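Local coordinates for VapB family protein (Caulobacter crescentus, PDB 5K8J) that inhibits the VapC ribonuclease toxin as its antitoxin partner and binds DNA, pairing a dimeric AbrB-type N-terminal domain with a flexible toxin-binding tail, at the interface of chains A and C and the interface of chains A and B. Numbering follows the deposited sequence. Chains: chain A/B, VapB family protein; chain C, Ribonuclease VapC.

Contact 1: the interface of chains A and C. Residues chain A 65-72; chain C 14-16, 51, 54-55, 58.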
# COMPACT_ATOMS: atom_id res chain seq x y z
N MSE A 65 20.13 28.39 27.45
CA MSE A 65 20.24 29.35 26.37
C MSE A 65 19.25 30.49 26.58
O MSE A 65 18.20 30.28 27.19
CB MSE A 65 19.95 28.68 25.04
CG MSE A 65 20.94 27.61 24.68
SE MSE A 65 20.24 26.50 23.25
CE MSE A 65 20.48 27.69 21.79
N PRO A 66 19.57 31.68 26.07
CA PRO A 66 18.58 32.76 26.08
C PRO A 66 17.39 32.37 25.23
O PRO A 66 17.49 31.52 24.35
CB PRO A 66 19.33 33.95 25.47
CG PRO A 66 20.77 33.57 25.51
CD PRO A 66 20.82 32.09 25.42
N ARG A 67 16.26 33.01 25.47
CA ARG A 67 15.09 32.76 24.65
C ARG A 67 14.66 34.02 23.90
O ARG A 67 14.99 35.14 24.29
CB ARG A 67 13.93 32.24 25.50
CG ARG A 67 13.31 33.25 26.39
CD ARG A 67 12.32 32.59 27.33
NE ARG A 67 12.01 33.46 28.46
CZ ARG A 67 11.07 33.21 29.36
NH1 ARG A 67 10.33 32.12 29.27
NH2 ARG A 67 10.86 34.07 30.36
N PRO A 68 13.95 33.85 22.80
CA PRO A 68 13.43 35.00 22.05
C PRO A 68 12.53 35.85 22.92
O PRO A 68 12.01 35.40 23.94
CB PRO A 68 12.65 34.36 20.90
CG PRO A 68 13.05 32.94 20.89
CD PRO A 68 13.44 32.58 22.25
N ASP A 69 12.31 37.10 22.48
CA ASP A 69 11.54 38.05 23.28
C ASP A 69 10.06 37.67 23.39
O ASP A 69 9.39 38.15 24.30
CB ASP A 69 11.65 39.45 22.68
CG ASP A 69 13.07 40.00 22.74
OD1 ASP A 69 13.43 40.81 21.86
OD2 ASP A 69 13.83 39.60 23.65
N SER A 70 9.55 36.85 22.48
CA SER A 70 8.14 36.48 22.50
C SER A 70 7.96 35.15 21.78
O SER A 70 8.86 34.70 21.06
CB SER A 70 7.26 37.54 21.83
OG SER A 70 7.44 37.53 20.43
N VAL A 71 6.80 34.54 21.99
CA VAL A 71 6.46 33.27 21.35
C VAL A 71 5.71 33.56 20.06
O VAL A 71 4.71 34.30 20.06
CB VAL A 71 5.61 32.39 22.28
CG1 VAL A 71 5.17 31.09 21.56
CG2 VAL A 71 6.36 32.08 23.56
N GLU A 72 6.17 32.97 18.96
CA GLU A 72 5.57 33.21 17.66
C GLU A 72 4.09 32.84 17.66
O GLU A 72 3.69 31.83 18.25
CB GLU A 72 6.31 32.40 16.57
CG GLU A 72 5.57 32.32 15.21
CD GLU A 72 6.20 31.35 14.21
OE1 GLU A 72 7.25 30.76 14.54
OE2 GLU A 72 5.64 31.17 13.10
N ARG C 14 10.51 25.87 21.14
CA ARG C 14 11.55 26.66 20.48
C ARG C 14 11.69 28.05 21.10
O ARG C 14 12.80 28.57 21.25
CB ARG C 14 11.24 26.80 18.99
CG ARG C 14 12.37 27.55 18.21
CD ARG C 14 11.93 28.16 16.85
NE ARG C 14 10.87 29.15 17.06
CZ ARG C 14 9.90 29.43 16.19
NH1 ARG C 14 9.84 28.84 15.01
NH2 ARG C 14 8.97 30.32 16.51
N ASP C 15 10.57 28.69 21.43
CA ASP C 15 10.60 30.06 21.90
C ASP C 15 10.66 30.18 23.42
O ASP C 15 10.69 31.30 23.93
CB ASP C 15 9.42 30.83 21.33
CG ASP C 15 9.58 31.07 19.85
OD1 ASP C 15 10.71 30.84 19.33
OD2 ASP C 15 8.60 31.45 19.19
N GLY C 16 10.77 29.06 24.15
CA GLY C 16 11.18 29.11 25.54
C GLY C 16 10.05 29.26 26.54
O GLY C 16 10.26 29.85 27.61
N GLN C 51 14.68 38.23 16.24
CA GLN C 51 14.59 36.99 17.00
C GLN C 51 15.24 35.83 16.29
O GLN C 51 15.24 34.70 16.81
CB GLN C 51 13.12 36.62 17.29
CG GLN C 51 12.28 37.77 17.80
CD GLN C 51 12.83 38.33 19.08
OE1 GLN C 51 13.35 37.58 19.92
NE2 GLN C 51 12.73 39.64 19.25
N LEU C 54 18.27 33.65 17.96
CA LEU C 54 17.92 32.72 19.04
C LEU C 54 16.98 31.63 18.55
O LEU C 54 17.10 30.47 18.97
CB LEU C 54 17.30 33.47 20.21
CG LEU C 54 18.32 34.24 21.03
CD1 LEU C 54 17.58 35.05 22.05
CD2 LEU C 54 19.30 33.29 21.72
N ARG C 55 16.06 31.96 17.64
CA ARG C 55 15.17 30.93 17.14
C ARG C 55 15.94 29.88 16.34
O ARG C 55 15.65 28.68 16.42
CB ARG C 55 14.05 31.55 16.31
CG ARG C 55 13.04 32.29 17.18
CD ARG C 55 11.87 32.86 16.39
NE ARG C 55 10.83 33.28 17.34
CZ ARG C 55 10.02 34.33 17.20
NH1 ARG C 55 10.11 35.12 16.15
NH2 ARG C 55 9.11 34.58 18.14
N ARG C 58 18.05 27.62 18.89
CA ARG C 58 17.20 26.76 19.70
C ARG C 58 16.51 25.71 18.84
O ARG C 58 16.40 24.55 19.24
CB ARG C 58 16.20 27.61 20.49
CG ARG C 58 16.93 28.54 21.50
CD ARG C 58 16.02 29.56 22.16
NE ARG C 58 14.99 28.84 22.86
CZ ARG C 58 15.05 28.44 24.12
NH1 ARG C 58 16.08 28.75 24.91
NH2 ARG C 58 14.05 27.73 24.61
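This is an antitoxin-toxin interface. An extended stretch of VapB, just after helix 55-64, lies over helices 7-15 and 49-65 of the PIN-domain toxin. It probably belongs to the flexible motif by which VapB inhibits VapC.

Charged groups hold its far end. C:Asp15 is the hub. C:Arg14 grips its carboxylate side-on, NE to OD1 and NH2 to OD2, and C:Arg55 NE adds a further bond to OD1. Thus oriented, C:Asp15 OD2 turns its anti lone pair to the backbone N of A:Glu72 at 2.9 Å. The A:Glu72 side chain, extended with CG anti to its backbone N (chi1 167°), ends in a salt bridge of 2.7 Å from OE1 to C:Arg14 NH2. Carboxylate and guanidinium are nearly coplanar. The cluster of arginines probably keeps C:Asp15 ionised.

Polar side chains read the VapB backbone and a carboxylate. C:Gln51, bent at chi2 (-60°), crosses A:Asp69 at about a right angle. Its OE1 takes the backbone N of A:Asp69 at 2.8 Å, and its NE2 gives a bond of 2.9 Å to A:Asp69 OD1, met from above the carboxylate plane. C:Arg58 NH1 reaches the carbonyl O of A:Pro66 at 3.2 Å, while its NE is tied to C:Arg14 O, which fixes the guanidinium.

Apolar packing fills between. The A:Pro68 ring sits across C:Asp15 and obliquely over C:Arg55, with CG 3.8 Å from C:Arg55 CG. A:Pro66 meets the tip of C:Leu54 at a right angle. A:Met65, a selenomethionine, slides past C:Arg58 in the opposite direction. Over the centre of the C:Arg58 guanidinium lies CB of the poorly ordered A:Arg67, 4.2 Å from C:Arg58 CZ.

Contact 2: the interface of chains A and B. Residues chain A 15, 20-25, 39, 48; chain B 15, 21-25, 37, 48.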
# COMPACT_ATOMS: atom_id res chain seq x y z
N PHE A 15 11.83 -13.68 15.46
CA PHE A 15 12.57 -14.94 15.46
C PHE A 15 13.49 -14.95 16.68
O PHE A 15 13.54 -13.98 17.44
CB PHE A 15 13.33 -15.15 14.14
CG PHE A 15 14.46 -14.18 13.92
CD1 PHE A 15 14.20 -12.88 13.53
CD2 PHE A 15 15.78 -14.58 14.08
CE1 PHE A 15 15.24 -11.99 13.31
CE2 PHE A 15 16.82 -13.69 13.86
CZ PHE A 15 16.55 -12.40 13.48
N SER A 20 17.83 -14.36 22.82
CA SER A 20 17.16 -13.08 22.70
C SER A 20 16.28 -13.10 21.46
O SER A 20 16.64 -13.70 20.44
CB SER A 20 18.19 -11.94 22.63
OG SER A 20 17.61 -10.74 22.15
N GLU A 21 15.12 -12.46 21.56
CA GLU A 21 14.28 -12.22 20.39
C GLU A 21 14.92 -11.18 19.48
O GLU A 21 15.62 -10.27 19.92
CB GLU A 21 12.89 -11.76 20.82
CG GLU A 21 12.05 -11.15 19.68
CD GLU A 21 10.60 -10.96 20.07
OE1 GLU A 21 10.01 -11.90 20.63
OE2 GLU A 21 10.05 -9.86 19.83
N ALA A 22 14.66 -11.31 18.18
CA ALA A 22 15.13 -10.35 17.20
C ALA A 22 14.06 -10.15 16.14
O ALA A 22 13.14 -10.96 15.98
CB ALA A 22 16.45 -10.79 16.55
N VAL A 23 14.19 -9.03 15.43
CA VAL A 23 13.27 -8.64 14.36
C VAL A 23 14.11 -8.20 13.17
O VAL A 23 14.99 -7.35 13.30
CB VAL A 23 12.33 -7.49 14.80
CG1 VAL A 23 11.41 -7.06 13.64
CG2 VAL A 23 11.49 -7.93 15.97
N ARG A 24 13.82 -8.79 12.01
CA ARG A 24 14.53 -8.42 10.79
C ARG A 24 14.10 -7.04 10.31
O ARG A 24 12.92 -6.68 10.36
CB ARG A 24 14.25 -9.45 9.69
CG ARG A 24 14.66 -10.84 10.05
CD ARG A 24 14.23 -11.85 8.98
NE ARG A 24 14.22 -13.21 9.51
CZ ARG A 24 15.32 -13.90 9.79
NH1 ARG A 24 16.51 -13.37 9.58
NH2 ARG A 24 15.22 -15.13 10.29
N LEU A 25 15.07 -6.28 9.82
CA LEU A 25 14.78 -4.98 9.24
C LEU A 25 15.08 -5.00 7.75
O LEU A 25 16.26 -5.03 7.36
CB LEU A 25 15.58 -3.88 9.93
CG LEU A 25 15.34 -3.75 11.43
CD1 LEU A 25 16.05 -2.50 11.95
CD2 LEU A 25 13.83 -3.68 11.75
N LEU A 39 15.09 2.45 21.64
CA LEU A 39 13.95 1.56 21.46
C LEU A 39 13.01 1.77 22.64
O LEU A 39 13.40 1.55 23.78
CB LEU A 39 14.39 0.10 21.40
CG LEU A 39 15.35 -0.28 20.27
CD1 LEU A 39 16.78 -0.04 20.67
CD2 LEU A 39 15.13 -1.75 19.93
N ILE A 48 11.39 3.15 17.40
CA ILE A 48 12.84 3.03 17.28
C ILE A 48 13.36 4.21 16.48
O ILE A 48 12.79 4.56 15.44
CB ILE A 48 13.20 1.69 16.60
CG1 ILE A 48 12.63 0.52 17.40
CG2 ILE A 48 14.71 1.54 16.45
CD1 ILE A 48 12.87 -0.85 16.75
N PHE B 15 22.35 -5.55 14.27
CA PHE B 15 23.35 -6.55 13.93
C PHE B 15 23.00 -7.16 12.59
O PHE B 15 21.89 -6.97 12.07
CB PHE B 15 23.47 -7.62 15.02
CG PHE B 15 22.28 -8.53 15.12
CD1 PHE B 15 21.11 -8.10 15.74
CD2 PHE B 15 22.33 -9.82 14.61
CE1 PHE B 15 20.00 -8.94 15.84
CE2 PHE B 15 21.23 -10.67 14.70
CZ PHE B 15 20.06 -10.22 15.32
N GLU B 21 19.90 -7.04 8.01
CA GLU B 21 19.99 -6.39 9.30
C GLU B 21 18.84 -6.82 10.21
O GLU B 21 17.75 -7.15 9.74
CB GLU B 21 19.97 -4.88 9.13
CG GLU B 21 20.26 -4.10 10.39
CD GLU B 21 20.33 -2.61 10.16
OE1 GLU B 21 19.31 -1.92 10.36
OE2 GLU B 21 21.41 -2.12 9.76
N ALA B 22 19.09 -6.79 11.52
CA ALA B 22 18.08 -7.09 12.52
C ALA B 22 18.37 -6.28 13.78
O ALA B 22 19.45 -5.70 13.93
CB ALA B 22 18.03 -8.58 12.86
N VAL B 23 17.39 -6.23 14.68
CA VAL B 23 17.58 -5.65 16.01
C VAL B 23 17.15 -6.66 17.05
O VAL B 23 16.14 -7.35 16.87
CB VAL B 23 16.79 -4.33 16.22
CG1 VAL B 23 17.38 -3.23 15.39
CG2 VAL B 23 15.31 -4.51 15.93
N ARG B 24 17.94 -6.77 18.11
CA ARG B 24 17.57 -7.59 19.26
C ARG B 24 16.63 -6.81 20.14
O ARG B 24 16.75 -5.59 20.28
CB ARG B 24 18.79 -8.02 20.07
CG ARG B 24 19.76 -8.94 19.36
CD ARG B 24 20.96 -9.26 20.25
NE ARG B 24 22.22 -9.13 19.51
CZ ARG B 24 22.73 -10.07 18.73
NH1 ARG B 24 23.87 -9.85 18.09
NH2 ARG B 24 22.10 -11.23 18.57
N LEU B 25 15.67 -7.51 20.71
CA LEU B 25 14.69 -6.89 21.59
C LEU B 25 14.81 -7.56 22.95
O LEU B 25 14.50 -8.76 23.07
CB LEU B 25 13.27 -7.04 21.04
CG LEU B 25 13.04 -6.49 19.63
CD1 LEU B 25 11.60 -6.70 19.23
CD2 LEU B 25 13.41 -5.02 19.52
N LEU B 37 4.15 -9.04 12.64
CA LEU B 37 4.41 -7.62 12.91
C LEU B 37 4.28 -6.77 11.65
O LEU B 37 4.58 -7.21 10.54
CB LEU B 37 5.81 -7.42 13.47
CG LEU B 37 6.16 -8.16 14.75
CD1 LEU B 37 7.64 -8.05 15.05
CD2 LEU B 37 5.34 -7.65 15.94
N ILE B 48 6.88 -0.37 15.11
CA ILE B 48 6.58 -1.79 14.97
C ILE B 48 5.40 -2.12 15.88
O ILE B 48 5.41 -1.76 17.06
CB ILE B 48 7.80 -2.67 15.31
CG1 ILE B 48 9.04 -2.19 14.53
CG2 ILE B 48 7.49 -4.15 15.00
CD1 ILE B 48 10.28 -3.05 14.79
O HOH W 1 18.18 -5.86 5.93
O HOH W 2 14.47 -11.55 24.13
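Strands 21-25 of two VapB chains run antiparallel, centred on A:Val23 facing B:Val23. A:Val23 N bonds to B:Val23 O, and B:Val23 N to A:Val23 O, each at 3.0 Å, in the carbonyl planes. At the ends B:Leu25 N bonds to A:Glu21 O and A:Leu25 N to B:Glu21 O. One water joins A:Glu21 N to B:Leu25 O, another B:Glu21 N to A:Leu25 O.

The valines and leucines interlock on one side. A:Val23 has CG1 anti to its backbone N (chi1 177°), and its CG2 meets B:Leu25 CD1 obliquely at 3.5 Å, a tight contact. B:Val23 is turned differently (chi1 -70°), and its CG1 meets A:Leu25 CD1 at 3.8 Å, at about a right angle. In both chains the touching methyl is the one anti to the carbonyl carbon; chi1 moves the other. A:Leu39 also crosses B:Leu25 at a right angle, methyl to methyl. A:Ile48 CD1 and B:Ile48 CD1 touch tip to tip, 3.9 Å apart.

The aromatic residues pack on the other side. B:Phe15 turns its ring edge to A:Ala22, with CZ 3.9 Å from CB. One face of that ring carries the guanidinium of B:Arg24 from its own chain, CZ lying over the ring centre. A:Phe15 and A:Arg24 pack similarly, but NH2 is shifted toward the rim.

Pairing of these strands joins two antitoxin chains into a dimer, probably the unit that binds DNA.

Contact 1 and contact 2 lie about 40 Å apart, measured between the centres of their C-alpha atoms. They share chain A but no residue. Contact 2 uses its strands 15-16, 21-25, 37-42 and 45-50. Contact 1 uses the segment after helix 55-64, and that helix spans part of the way between them. One antitoxin chain can thus pair with a second antitoxin at one end and hold a toxin at the other, because dimerisation and toxin binding occupy different surfaces. The deposited assembly holds four VapB and four VapC chains.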